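Local structure of diketoreductase (Acinetobacter baylyi, 4E12) at residues Ser76-Leu79 with Ala80-Val83; Ile103-Lys106 with Leu107-Ala111; Glu264-Asp268 with Lys269-Gly273; Ala43-Arg46 with Phe47-Leu50; Val166-Gln169 with Val170-Phe173. The protein catalyses the NADH-dependent reduction of dicarbonyl compounds and probably also acts as a (3S)-3-hydroxyacyl-CoA dehydrogenase in fatty acid beta-oxidation. All coordinates share one frame; numbering follows the deposited sequence.

Contact 1: Ser76-Leu79 with Ala80-Val83; sequences SDDL and AQAV. With GOL (glycerol), chain B.
L79 meets V83, and D78 meets Q81 and A82, across the single turn that makes up helix 79-82, a short helix entered through an ST turn in the Rossmann-type NAD-binding domain. The ST turn is defined by S76 OG, which accepts from D78 N at 3.3 Å; the same OG rests 3.5 Å from A82 CB. D78 stands at the N-cap position, and its carbonyl starts the helical bonding by taking A82 N: D78 O to A82 N is 2.7 Å, with an N-H...O angle of 153°. The next bond, V83 N to L79 O at 3.0 Å, is bent and weak, in keeping with V83 leaving helical backbone angles. L79 places CG on the far side of CB from its backbone N (chi1 -175°), and the branch comes only loosely to V83, with CD1 4.1 Å from CG1. The buried leucine also packs on Y33, L10 and helix 97-110. At the polar end, the carboxylate of D78 lies against the bent chain of Q81, OD2 being 3.0 Å from CG, while the carboxylate and amide planes are inclined by 63°. A glycerol, probably from the crystallisation liquor, bridges these two groups: its O3 donates to D78 OD2 at 2.8 Å and accepts from Q81 NE2 at 2.5 Å, shorter than expected, so its exact position is doubtful.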
loop_
_atom_site.group_PDB
_atom_site.type_symbol
_atom_site.label_atom_id
_atom_site.label_comp_id
_atom_site.label_asym_id
_atom_site.label_seq_id
_atom_site.Cartn_x
_atom_site.Cartn_y
_atom_site.Cartn_z
ATOM N N SER A 76 23.681 -33.119 -3.523
ATOM C CA SER A 76 23.576 -34.307 -2.681
ATOM C C SER A 76 22.132 -34.802 -2.614
ATOM O O SER A 76 21.201 -33.991 -2.566
ATOM C CB SER A 76 24.061 -33.958 -1.275
ATOM O OG SER A 76 24.031 -35.084 -0.421
ATOM N N ASP A 77 21.940 -36.124 -2.617
ATOM C CA ASP A 77 20.616 -36.662 -2.322
ATOM C C ASP A 77 20.686 -37.598 -1.132
ATOM O O ASP A 77 19.867 -38.507 -0.976
ATOM C CB ASP A 77 19.942 -37.315 -3.540
ATOM C CG ASP A 77 20.647 -38.573 -4.029
ATOM O OD1 ASP A 77 21.738 -38.938 -3.522
ATOM O OD2 ASP A 77 20.088 -39.201 -4.954
ATOM N N ASP A 78 21.678 -37.357 -0.286
ATOM C CA ASP A 78 21.852 -38.111 0.941
ATOM C C ASP A 78 21.865 -37.090 2.076
ATOM O O ASP A 78 22.876 -36.428 2.301
ATOM C CB ASP A 78 23.185 -38.865 0.876
ATOM C CG ASP A 78 23.457 -39.702 2.118
ATOM O OD1 ASP A 78 22.747 -39.547 3.134
ATOM O OD2 ASP A 78 24.397 -40.519 2.067
ATOM N N LEU A 79 20.744 -36.954 2.781
ATOM C CA LEU A 79 20.596 -35.888 3.779
ATOM C C LEU A 79 21.738 -35.878 4.804
ATOM O O LEU A 79 22.325 -34.826 5.086
ATOM C CB LEU A 79 19.222 -35.985 4.462
ATOM C CG LEU A 79 18.821 -34.890 5.448
ATOM C CD1 LEU A 79 18.885 -33.525 4.776
ATOM C CD2 LEU A 79 17.414 -35.165 5.956
ATOM N N ALA A 80 22.067 -37.051 5.349
ATOM C CA ALA A 80 23.139 -37.172 6.329
ATOM C C ALA A 80 24.441 -36.587 5.792
ATOM O O ALA A 80 25.117 -35.824 6.488
ATOM C CB ALA A 80 23.337 -38.641 6.712
ATOM N N GLN A 81 24.792 -36.954 4.560
ATOM C CA GLN A 81 26.000 -36.451 3.912
ATOM C C GLN A 81 25.859 -34.969 3.573
ATOM O O GLN A 81 26.826 -34.210 3.662
ATOM C CB GLN A 81 26.286 -37.246 2.631
ATOM C CG GLN A 81 26.619 -38.710 2.889
ATOM C CD GLN A 81 27.861 -38.869 3.756
ATOM O OE1 GLN A 81 28.848 -38.153 3.575
ATOM N NE2 GLN A 81 27.811 -39.793 4.716
ATOM N N ALA A 82 24.653 -34.559 3.174
ATOM C CA ALA A 82 24.404 -33.169 2.789
ATOM C C ALA A 82 24.637 -32.185 3.935
ATOM O O ALA A 82 25.011 -31.031 3.704
ATOM C CB ALA A 82 22.992 -33.016 2.265
ATOM N N VAL A 83 24.399 -32.613 5.166
ATOM C CA VAL A 83 24.477 -31.676 6.285
ATOM C C VAL A 83 25.575 -32.010 7.294
ATOM O O VAL A 83 25.580 -31.460 8.399
ATOM C CB VAL A 83 23.146 -31.620 7.054
ATOM C CG1 VAL A 83 22.002 -31.219 6.129
ATOM C CG2 VAL A 83 22.870 -32.957 7.723
HETATM C C1 GOL B . 23.969 -44.505 5.087
HETATM O O1 GOL B . 23.045 -44.413 3.999
HETATM C C2 GOL B . 25.211 -43.668 4.777
HETATM O O2 GOL B . 25.860 -44.181 3.609
HETATM C C3 GOL B . 24.793 -42.215 4.540
HETATM O O3 GOL B . 25.953 -41.434 4.240
#

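Contact 2: Ile103-Lys106 with Leu107-Ala111; sequences IYTK and LGELA
Y104 runs alongside L107, whose CD2 approaches the ring obliquely, 4.0 Å from Y104 CD1. The two side chains leave the helix pointing the same way although their first torsions differ: the tyrosine CG is anti to its carbonyl carbon (chi1 -73°), whereas the leucine CG is swung away from its own backbone N (chi1 -170°). The tyrosine is buried further by helix 126-133 and by an edge-to-face meeting with F139, and its OH is hydrogen-bonded to E91. Both residues belong to helix 97-110, the connection of the beta-alpha-beta unit between strands 88-91 and 116-119 in the Rossmann-type domain. Regular i to i+4 bonding holds here, as in L107 N to I103 O at 2.7 Å and G108 N to Y104 O at 2.9 Å. At E109 alone the series is distorted: its N donates a bifurcated (three-centred) hydrogen bond, both branches weak, to K106 O at 2.8 Å and to T105 O at 3.5 Å. The i to i+4 series nevertheless continues, with L110 N on K106 O at 2.8 Å and then A111 N on L107 O. On the exposed side the E109 and T105 side chains lie side by side but meet only loosely, T105 CG2 to E109 OE2 being 4.2 Å. The closer approach is to the backbone, E109 CG lying 3.1 Å from T105 O. It is thus the methylene, not the carboxylate, that rests against this carbonyl oxygen, and the charged end of the glutamate is probably left to solvent.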
loop_
_atom_site.group_PDB
_atom_site.type_symbol
_atom_site.label_atom_id
_atom_site.label_comp_id
_atom_site.label_asym_id
_atom_site.label_seq_id
_atom_site.Cartn_x
_atom_site.Cartn_y
_atom_site.Cartn_z
ATOM N N ILE A 103 11.410 -34.057 7.650
ATOM C CA ILE A 103 12.692 -33.406 7.401
ATOM C C ILE A 103 13.347 -32.941 8.696
ATOM O O ILE A 103 14.500 -33.285 8.961
ATOM C CB ILE A 103 12.556 -32.216 6.423
ATOM C CG1 ILE A 103 12.319 -32.731 5.010
ATOM C CG2 ILE A 103 13.788 -31.332 6.470
ATOM C CD1 ILE A 103 13.473 -33.558 4.477
ATOM N N TYR A 104 12.632 -32.159 9.506
ATOM C CA TYR A 104 13.242 -31.627 10.723
ATOM C C TYR A 104 13.580 -32.680 11.754
ATOM O O TYR A 104 14.554 -32.533 12.494
ATOM C CB TYR A 104 12.420 -30.504 11.357
ATOM C CG TYR A 104 12.514 -29.222 10.567
ATOM C CD1 TYR A 104 13.690 -28.462 10.581
ATOM C CD2 TYR A 104 11.446 -28.772 9.807
ATOM C CE1 TYR A 104 13.790 -27.284 9.852
ATOM C CE2 TYR A 104 11.536 -27.589 9.069
ATOM C CZ TYR A 104 12.715 -26.855 9.102
ATOM O OH TYR A 104 12.816 -25.689 8.384
ATOM N N THR A 105 12.794 -33.744 11.821
ATOM C CA THR A 105 13.109 -34.788 12.794
ATOM C C THR A 105 14.413 -35.480 12.442
ATOM O O THR A 105 15.255 -35.725 13.312
ATOM C CB THR A 105 11.975 -35.786 12.928
ATOM O OG1 THR A 105 10.822 -35.090 13.408
ATOM C CG2 THR A 105 12.344 -36.874 13.928
ATOM N N LYS A 106 14.586 -35.765 11.158
ATOM C CA LYS A 106 15.806 -36.370 10.661
ATOM C C LYS A 106 16.947 -35.378 10.784
ATOM O O LYS A 106 18.011 -35.693 11.322
ATOM C CB LYS A 106 15.625 -36.750 9.198
ATOM C CG LYS A 106 14.487 -37.704 8.966
ATOM C CD LYS A 106 14.205 -37.858 7.495
ATOM C CE LYS A 106 12.987 -38.724 7.264
ATOM N NZ LYS A 106 12.677 -38.822 5.818
ATOM N N LEU A 107 16.707 -34.165 10.286
ATOM C CA LEU A 107 17.728 -33.133 10.234
ATOM C C LEU A 107 18.292 -32.913 11.632
ATOM O O LEU A 107 19.507 -32.821 11.819
ATOM C CB LEU A 107 17.129 -31.823 9.680
ATOM C CG LEU A 107 18.077 -30.676 9.323
ATOM C CD1 LEU A 107 18.981 -31.070 8.147
ATOM C CD2 LEU A 107 17.262 -29.437 8.975
ATOM N N GLY A 108 17.406 -32.828 12.619
ATOM C CA GLY A 108 17.858 -32.624 13.981
ATOM C C GLY A 108 18.798 -33.717 14.452
ATOM O O GLY A 108 19.687 -33.472 15.275
ATOM N N GLU A 109 18.602 -34.923 13.924
ATOM C CA GLU A 109 19.432 -36.079 14.269
ATOM C C GLU A 109 20.733 -36.072 13.478
ATOM O O GLU A 109 21.810 -36.317 14.027
ATOM C CB GLU A 109 18.681 -37.380 13.975
ATOM C CG GLU A 109 17.376 -37.551 14.743
ATOM C CD GLU A 109 16.629 -38.821 14.363
ATOM O OE1 GLU A 109 17.016 -39.474 13.368
ATOM O OE2 GLU A 109 15.649 -39.165 15.059
ATOM N N LEU A 110 20.625 -35.778 12.187
ATOM C CA LEU A 110 21.746 -35.906 11.268
ATOM C C LEU A 110 22.744 -34.749 11.324
ATOM O O LEU A 110 23.922 -34.920 11.005
ATOM C CB LEU A 110 21.219 -36.081 9.850
ATOM C CG LEU A 110 20.249 -37.247 9.671
ATOM C CD1 LEU A 110 19.753 -37.318 8.236
ATOM C CD2 LEU A 110 20.932 -38.547 10.057
ATOM N N ALA A 111 22.296 -33.564 11.720
ATOM C CA ALA A 111 23.177 -32.414 11.660
ATOM C C ALA A 111 24.039 -32.266 12.904
ATOM O O ALA A 111 23.593 -32.541 14.023
ATOM C CB ALA A 111 22.372 -31.138 11.424
#

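Contact 3: Glu264-Asp268 with Lys269-Gly273; sequences ENYID and KGKLG
I267 and L272 cross at about a right angle, their ends driven together so that I267 CD1 is 3.5 Å from L272 CD2, closer than usual for two methyls. Y266 meets K271 more slantwise: ring atom CD2 is 4.0 Å from K271 CB, and Y266 CB sits 3.3 Å from K271 O, a buried carbonyl oxygen with no partner in the model. Both pairs are brought together by a Schellman motif closing helix 253-267. Its signature is K271 N to Y266 O at 3.0 Å and G270 N to I267 O at 3.2 Å, with G270 at positive phi (63°) as the C-prime residue. Y266 O is gripped twice, since K269 N also reaches it at 2.8 Å, from the opposite face of the carbonyl plane; I267 to G270 form a type I beta turn. K269 lies extended back over the last turn, passing N265 O, and its NZ donates to a water at 2.7 Å. That water in turn donates to N265 OD1 at 3.0 Å, so the amine and the amide are linked only indirectly. Elsewhere, D268 forms a salt bridge with K263, and the Y266 ring meets F280 with their planes at about 45°.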
loop_
_atom_site.group_PDB
_atom_site.type_symbol
_atom_site.label_atom_id
_atom_site.label_comp_id
_atom_site.label_asym_id
_atom_site.label_seq_id
_atom_site.Cartn_x
_atom_site.Cartn_y
_atom_site.Cartn_z
ATOM N N GLU A 264 -13.244 -16.823 -13.335
ATOM C CA GLU A 264 -14.125 -16.626 -14.474
ATOM C C GLU A 264 -13.536 -15.683 -15.502
ATOM O O GLU A 264 -13.562 -15.977 -16.698
ATOM C CB GLU A 264 -15.482 -16.078 -14.022
ATOM C CG GLU A 264 -16.419 -15.756 -15.188
ATOM C CD GLU A 264 -17.735 -15.145 -14.738
ATOM O OE1 GLU A 264 -17.990 -15.116 -13.516
ATOM O OE2 GLU A 264 -18.514 -14.694 -15.605
ATOM N N ASN A 265 -12.997 -14.557 -15.043
ATOM C CA ASN A 265 -12.581 -13.496 -15.942
ATOM C C ASN A 265 -11.138 -13.561 -16.405
ATOM O O ASN A 265 -10.801 -12.938 -17.409
ATOM C CB ASN A 265 -12.859 -12.142 -15.312
ATOM C CG ASN A 265 -14.321 -11.920 -15.090
ATOM O OD1 ASN A 265 -15.102 -11.945 -16.041
ATOM N ND2 ASN A 265 -14.716 -11.745 -13.836
ATOM N N TYR A 266 -10.279 -14.293 -15.707
ATOM C CA TYR A 266 -8.872 -14.296 -16.082
ATOM C C TYR A 266 -8.299 -15.687 -16.221
ATOM O O TYR A 266 -7.897 -16.083 -17.317
ATOM C CB TYR A 266 -8.047 -13.441 -15.109
ATOM C CG TYR A 266 -8.473 -11.998 -15.173
ATOM C CD1 TYR A 266 -9.548 -11.535 -14.415
ATOM C CD2 TYR A 266 -7.805 -11.092 -15.996
ATOM C CE1 TYR A 266 -9.953 -10.208 -14.477
ATOM C CE2 TYR A 266 -8.197 -9.764 -16.065
ATOM C CZ TYR A 266 -9.271 -9.329 -15.304
ATOM O OH TYR A 266 -9.654 -8.021 -15.375
ATOM N N ILE A 267 -8.279 -16.436 -15.128
ATOM C CA ILE A 267 -7.727 -17.784 -15.147
ATOM C C ILE A 267 -8.354 -18.620 -16.280
ATOM O O ILE A 267 -7.652 -19.336 -16.997
ATOM C CB ILE A 267 -7.977 -18.519 -13.802
ATOM C CG1 ILE A 267 -7.485 -17.683 -12.608
ATOM C CG2 ILE A 267 -7.290 -19.873 -13.805
ATOM C CD1 ILE A 267 -6.066 -17.227 -12.735
ATOM N N ASP A 268 -9.670 -18.526 -16.452
ATOM C CA ASP A 268 -10.348 -19.349 -17.453
ATOM C C ASP A 268 -10.055 -18.890 -18.870
ATOM O O ASP A 268 -10.344 -19.606 -19.832
ATOM C CB ASP A 268 -11.867 -19.414 -17.235
ATOM C CG ASP A 268 -12.259 -20.316 -16.074
ATOM O OD1 ASP A 268 -11.375 -20.930 -15.455
ATOM O OD2 ASP A 268 -13.463 -20.435 -15.786
ATOM N N LYS A 269 -9.472 -17.708 -19.003
ATOM C CA LYS A 269 -9.120 -17.185 -20.318
ATOM C C LYS A 269 -7.621 -17.243 -20.590
ATOM O O LYS A 269 -7.146 -16.667 -21.572
ATOM C CB LYS A 269 -9.609 -15.746 -20.459
ATOM C CG LYS A 269 -11.121 -15.612 -20.355
ATOM C CD LYS A 269 -11.562 -14.202 -20.668
ATOM C CE LYS A 269 -13.076 -14.083 -20.658
ATOM N NZ LYS A 269 -13.517 -12.699 -20.998
ATOM N N GLY A 270 -6.877 -17.935 -19.737
ATOM C CA GLY A 270 -5.433 -17.938 -19.868
ATOM C C GLY A 270 -4.780 -16.574 -19.693
ATOM O O GLY A 270 -3.686 -16.334 -20.202
ATOM N N LYS A 271 -5.444 -15.665 -18.981
ATOM C CA LYS A 271 -4.852 -14.360 -18.661
ATOM C C LYS A 271 -4.322 -14.394 -17.236
ATOM O O LYS A 271 -5.048 -14.062 -16.295
ATOM C CB LYS A 271 -5.905 -13.248 -18.803
ATOM C CG LYS A 271 -6.425 -13.089 -20.225
ATOM C CD LYS A 271 -7.469 -11.978 -20.321
ATOM C CE LYS A 271 -7.973 -11.797 -21.750
ATOM N NZ LYS A 271 -8.958 -10.674 -21.852
ATOM N N LEU A 272 -3.064 -14.801 -17.070
ATOM C CA LEU A 272 -2.531 -15.086 -15.741
ATOM C C LEU A 272 -1.623 -13.986 -15.209
ATOM O O LEU A 272 -1.089 -14.080 -14.097
ATOM C CB LEU A 272 -1.794 -16.424 -15.753
ATOM C CG LEU A 272 -2.614 -17.627 -16.204
ATOM C CD1 LEU A 272 -1.780 -18.888 -16.079
ATOM C CD2 LEU A 272 -3.856 -17.737 -15.341
ATOM N N GLY A 273 -1.453 -12.934 -15.998
ATOM C CA GLY A 273 -0.622 -11.839 -15.560
ATOM C C GLY A 273 0.661 -11.712 -16.349
ATOM O O GLY A 273 0.697 -11.974 -17.553
HETATM O O HOH W 1 -15.284 -12.284 -18.984
#

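Contact 4: Ala43-Arg46 with Phe47-Leu50; sequences AKKR and FEGL
F47 folds back over A43 on helix 37-57, which follows strand 29-33 in the Rossmann-type NAD-binding domain, and this buried face is the tight part of the contact. The ring lies obliquely against the carbonyl oxygen of A43: F47 CD2 is 3.2 Å and F47 CG 3.3 Å from A43 O, the oxygen that also accepts F47 N at 2.8 Å. With chi1 at -69°, CG stands beside the backbone N and the ring is brought back along the helix; the methyl is less close, A43 CB to F47 CE2 being 4.3 Å. F47 also touches S17, A20, L70 and I73, and A43 touches T12, a residue seen to bind NAD(+). The solvent side is looser. There K44 runs out fully extended, its chi1 of -177° continuing the line from the backbone N, and is crossed by E48, yet the charges stay apart: K44 NZ to E48 OE2 is 4.4 Å, beyond a salt bridge. What touches instead is the aliphatic part, so any attraction is probably weak and screened by solvent. R46 is likewise extended, from CG to NE, and rests against S17. The backbone under both faces is uniform, the straightest of its bonds being G49 N to K45 O with an N-H...O angle of 175°. On the charged side the nearest side-chain approach is that of K44 CE to E48 OE2, 3.4 Å.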
loop_
_atom_site.group_PDB
_atom_site.type_symbol
_atom_site.label_atom_id
_atom_site.label_comp_id
_atom_site.label_asym_id
_atom_site.label_seq_id
_atom_site.Cartn_x
_atom_site.Cartn_y
_atom_site.Cartn_z
ATOM N N ALA A 43 17.868 -29.279 -10.682
ATOM C CA ALA A 43 18.472 -28.206 -9.896
ATOM C C ALA A 43 19.652 -27.612 -10.644
ATOM O O ALA A 43 19.813 -26.386 -10.696
ATOM C CB ALA A 43 18.925 -28.730 -8.538
ATOM N N LYS A 44 20.484 -28.483 -11.214
ATOM C CA LYS A 44 21.616 -28.024 -12.003
ATOM C C LYS A 44 21.100 -27.137 -13.133
ATOM O O LYS A 44 21.649 -26.064 -13.385
ATOM C CB LYS A 44 22.436 -29.199 -12.549
ATOM C CG LYS A 44 23.672 -28.759 -13.323
ATOM C CD LYS A 44 24.475 -29.946 -13.802
ATOM C CE LYS A 44 25.635 -29.504 -14.672
ATOM N NZ LYS A 44 26.414 -30.668 -15.185
ATOM N N LYS A 45 20.022 -27.553 -13.786
ATOM C CA LYS A 45 19.392 -26.712 -14.797
ATOM C C LYS A 45 18.931 -25.369 -14.223
ATOM O O LYS A 45 19.153 -24.326 -14.843
ATOM C CB LYS A 45 18.242 -27.444 -15.506
ATOM C CG LYS A 45 18.706 -28.673 -16.285
ATOM C CD LYS A 45 17.532 -29.450 -16.871
ATOM C CE LYS A 45 18.001 -30.724 -17.564
ATOM N NZ LYS A 45 16.865 -31.510 -18.132
ATOM N N ARG A 46 18.307 -25.360 -13.045
ATOM C CA ARG A 46 17.893 -24.070 -12.496
ATOM C C ARG A 46 19.120 -23.216 -12.227
ATOM O O ARG A 46 19.107 -22.009 -12.469
ATOM C CB ARG A 46 17.064 -24.198 -11.220
ATOM C CG ARG A 46 15.705 -24.852 -11.415
ATOM C CD ARG A 46 14.851 -24.754 -10.163
ATOM N NE ARG A 46 13.512 -25.287 -10.395
ATOM C CZ ARG A 46 13.172 -26.561 -10.228
ATOM N NH1 ARG A 46 14.074 -27.449 -9.825
ATOM N NH2 ARG A 46 11.929 -26.956 -10.466
ATOM N N PHE A 47 20.176 -23.843 -11.720
ATOM C CA PHE A 47 21.398 -23.101 -11.413
ATOM C C PHE A 47 22.038 -22.525 -12.670
ATOM O O PHE A 47 22.541 -21.400 -12.657
ATOM C CB PHE A 47 22.419 -23.963 -10.672
ATOM C CG PHE A 47 22.031 -24.321 -9.271
ATOM C CD1 PHE A 47 21.400 -23.401 -8.437
ATOM C CD2 PHE A 47 22.306 -25.589 -8.778
ATOM C CE1 PHE A 47 21.049 -23.743 -7.138
ATOM C CE2 PHE A 47 21.963 -25.937 -7.485
ATOM C CZ PHE A 47 21.332 -25.016 -6.659
ATOM N N GLU A 48 22.035 -23.289 -13.756
ATOM C CA GLU A 48 22.587 -22.783 -15.004
ATOM C C GLU A 48 21.836 -21.538 -15.475
ATOM O O GLU A 48 22.461 -20.538 -15.847
ATOM C CB GLU A 48 22.600 -23.882 -16.064
ATOM C CG GLU A 48 23.571 -24.976 -15.692
ATOM C CD GLU A 48 23.466 -26.215 -16.547
ATOM O OE1 GLU A 48 22.413 -26.437 -17.181
ATOM O OE2 GLU A 48 24.451 -26.980 -16.565
ATOM N N GLY A 49 20.505 -21.593 -15.448
ATOM C CA GLY A 49 19.708 -20.416 -15.768
ATOM C C GLY A 49 19.972 -19.219 -14.861
ATOM O O GLY A 49 20.083 -18.078 -15.325
ATOM N N LEU A 50 20.065 -19.472 -13.554
ATOM C CA LEU A 50 20.377 -18.410 -12.606
ATOM C C LEU A 50 21.735 -17.784 -12.903
ATOM O O LEU A 50 21.886 -16.568 -12.797
ATOM C CB LEU A 50 20.288 -18.911 -11.150
ATOM C CG LEU A 50 18.886 -19.307 -10.652
ATOM C CD1 LEU A 50 18.952 -20.016 -9.306
ATOM C CD2 LEU A 50 17.994 -18.074 -10.568
#

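Contact 5: Val166-Gln169 with Val170-Phe173; sequences VYQQ and VVEF
Q169 O accepts the backbone N of F173 at 2.8 Å, with an N-H...O angle of 156°, the shortest of four successive i to i+4 bonds in this part of helix 164-176. The series begins with V170 N on V166 O at 2.9 Å. Upon this ladder the exposed and buried faces carry different side-chain pairs. On the outside, the bent chain of Q168 (chi2 69°) swings its amide to E172, and NE2 donates to OE2 at 3.4 Å; the bond is nearly straight but long and weak, and the two planar groups stand almost perpendicular, 85° apart. The extended glutamate chain also passes over the helix backbone, with E172 CG 3.3 Å from Q168 O. Further round, Y167 presents its ring obliquely to a methyl of V171, Y167 CE2 lying 3.6 Å from V171 CG2, and that same CG2 is 3.4 Å from Y167 O, so the branch is wedged between ring and backbone. The tyrosine OH is hydrogen-bonded to the carbonyl of L184, which probably limits the swing of the ring. Q169 turns its NE2 to E165. Inward, V170 packs on I116, L140 and L142, its CG2 lying 3.5 Å from V166 O, while F173 meets F28 edge-to-face and touches L88 and I90. An apolar face pressed on the sheet and a polar outer face are what is expected of the connecting helix in a beta-alpha-beta unit, here strand 153-158, helix 164-176 and strand 180-183.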
loop_
_atom_site.group_PDB
_atom_site.type_symbol
_atom_site.label_atom_id
_atom_site.label_comp_id
_atom_site.label_asym_id
_atom_site.label_seq_id
_atom_site.Cartn_x
_atom_site.Cartn_y
_atom_site.Cartn_z
ATOM N N VAL A 166 22.317 -16.630 17.847
ATOM C CA VAL A 166 22.004 -17.329 16.608
ATOM C C VAL A 166 21.273 -16.372 15.681
ATOM O O VAL A 166 21.631 -16.235 14.510
ATOM C CB VAL A 166 21.114 -18.561 16.879
ATOM C CG1 VAL A 166 20.541 -19.112 15.581
ATOM C CG2 VAL A 166 21.932 -19.633 17.564
ATOM N N TYR A 167 20.260 -15.701 16.218
ATOM C CA TYR A 167 19.500 -14.712 15.457
ATOM C C TYR A 167 20.449 -13.697 14.825
ATOM O O TYR A 167 20.365 -13.436 13.630
ATOM C CB TYR A 167 18.511 -14.006 16.381
ATOM C CG TYR A 167 17.549 -13.053 15.711
ATOM C CD1 TYR A 167 16.204 -13.393 15.554
ATOM C CD2 TYR A 167 17.973 -11.813 15.239
ATOM C CE1 TYR A 167 15.299 -12.513 14.941
ATOM C CE2 TYR A 167 17.065 -10.918 14.618
ATOM C CZ TYR A 167 15.740 -11.282 14.477
ATOM O OH TYR A 167 14.844 -10.422 13.872
ATOM N N GLN A 168 21.368 -13.136 15.607
ATOM C CA GLN A 168 22.283 -12.150 15.060
ATOM C C GLN A 168 23.227 -12.754 14.018
ATOM O O GLN A 168 23.588 -12.087 13.045
ATOM C CB GLN A 168 23.083 -11.438 16.157
ATOM C CG GLN A 168 24.001 -10.359 15.613
ATOM C CD GLN A 168 23.251 -9.149 15.055
ATOM O OE1 GLN A 168 22.044 -8.993 15.262
ATOM N NE2 GLN A 168 23.970 -8.291 14.337
ATOM N N GLN A 169 23.635 -14.005 14.204
ATOM C CA GLN A 169 24.486 -14.643 13.205
ATOM C C GLN A 169 23.735 -14.784 11.878
ATOM O O GLN A 169 24.315 -14.557 10.816
ATOM C CB GLN A 169 25.005 -16.005 13.680
ATOM C CG GLN A 169 25.810 -15.933 14.963
ATOM C CD GLN A 169 26.372 -17.275 15.386
ATOM O OE1 GLN A 169 26.301 -18.257 14.643
ATOM N NE2 GLN A 169 26.927 -17.330 16.595
ATOM N N VAL A 170 22.456 -15.155 11.935
ATOM C CA VAL A 170 21.655 -15.240 10.715
ATOM C C VAL A 170 21.495 -13.850 10.086
ATOM O O VAL A 170 21.565 -13.701 8.860
ATOM C CB VAL A 170 20.268 -15.896 10.976
ATOM C CG1 VAL A 170 19.395 -15.815 9.735
ATOM C CG2 VAL A 170 20.451 -17.360 11.363
ATOM N N VAL A 171 21.284 -12.831 10.917
ATOM C CA VAL A 171 21.216 -11.474 10.402
ATOM C C VAL A 171 22.497 -11.126 9.679
ATOM O O VAL A 171 22.463 -10.553 8.594
ATOM C CB VAL A 171 20.934 -10.418 11.496
ATOM C CG1 VAL A 171 21.100 -9.018 10.921
ATOM C CG2 VAL A 171 19.513 -10.579 12.015
ATOM N N GLU A 172 23.639 -11.480 10.258
ATOM C CA GLU A 172 24.906 -11.160 9.609
ATOM C C GLU A 172 25.107 -12.008 8.357
ATOM O O GLU A 172 25.653 -11.537 7.358
ATOM C CB GLU A 172 26.068 -11.280 10.607
ATOM C CG GLU A 172 25.995 -10.195 11.696
ATOM C CD GLU A 172 26.991 -10.389 12.816
ATOM O OE1 GLU A 172 27.656 -11.447 12.839
ATOM O OE2 GLU A 172 27.095 -9.485 13.679
ATOM N N PHE A 173 24.647 -13.255 8.401
ATOM C CA PHE A 173 24.669 -14.088 7.205
ATOM C C PHE A 173 23.827 -13.442 6.114
ATOM O O PHE A 173 24.253 -13.357 4.961
ATOM C CB PHE A 173 24.112 -15.488 7.478
ATOM C CG PHE A 173 23.881 -16.289 6.236
ATOM C CD1 PHE A 173 24.941 -16.910 5.583
ATOM C CD2 PHE A 173 22.594 -16.420 5.710
ATOM C CE1 PHE A 173 24.723 -17.658 4.416
ATOM C CE2 PHE A 173 22.358 -17.161 4.546
ATOM C CZ PHE A 173 23.414 -17.783 3.893
#

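How the contacts relate
From the N terminus the order is contact 4, contact 1, contact 2, contact 5, contact 3. Each joins adjoining segments through bonds spanning three to five residues; all are in series, and none nests or crosses. Contacts 1 and 2 alone touch: V83 CG1 meets L107 CD1 at 3.6 Å and L79 CG meets L110 CD1 at 3.8 Å, tying helix 79-82 to helix 97-110. Contact 4 lies on helix 37-57 and contact 5 on helix 164-176, between strands 153-158 and 180-183; both belong to the NAD-binding domain, their centres about 27 Å apart. Contact 3 ends helix 253-267 in the C-terminal domain, its centre about 42 Å from those of contacts 2 and 5.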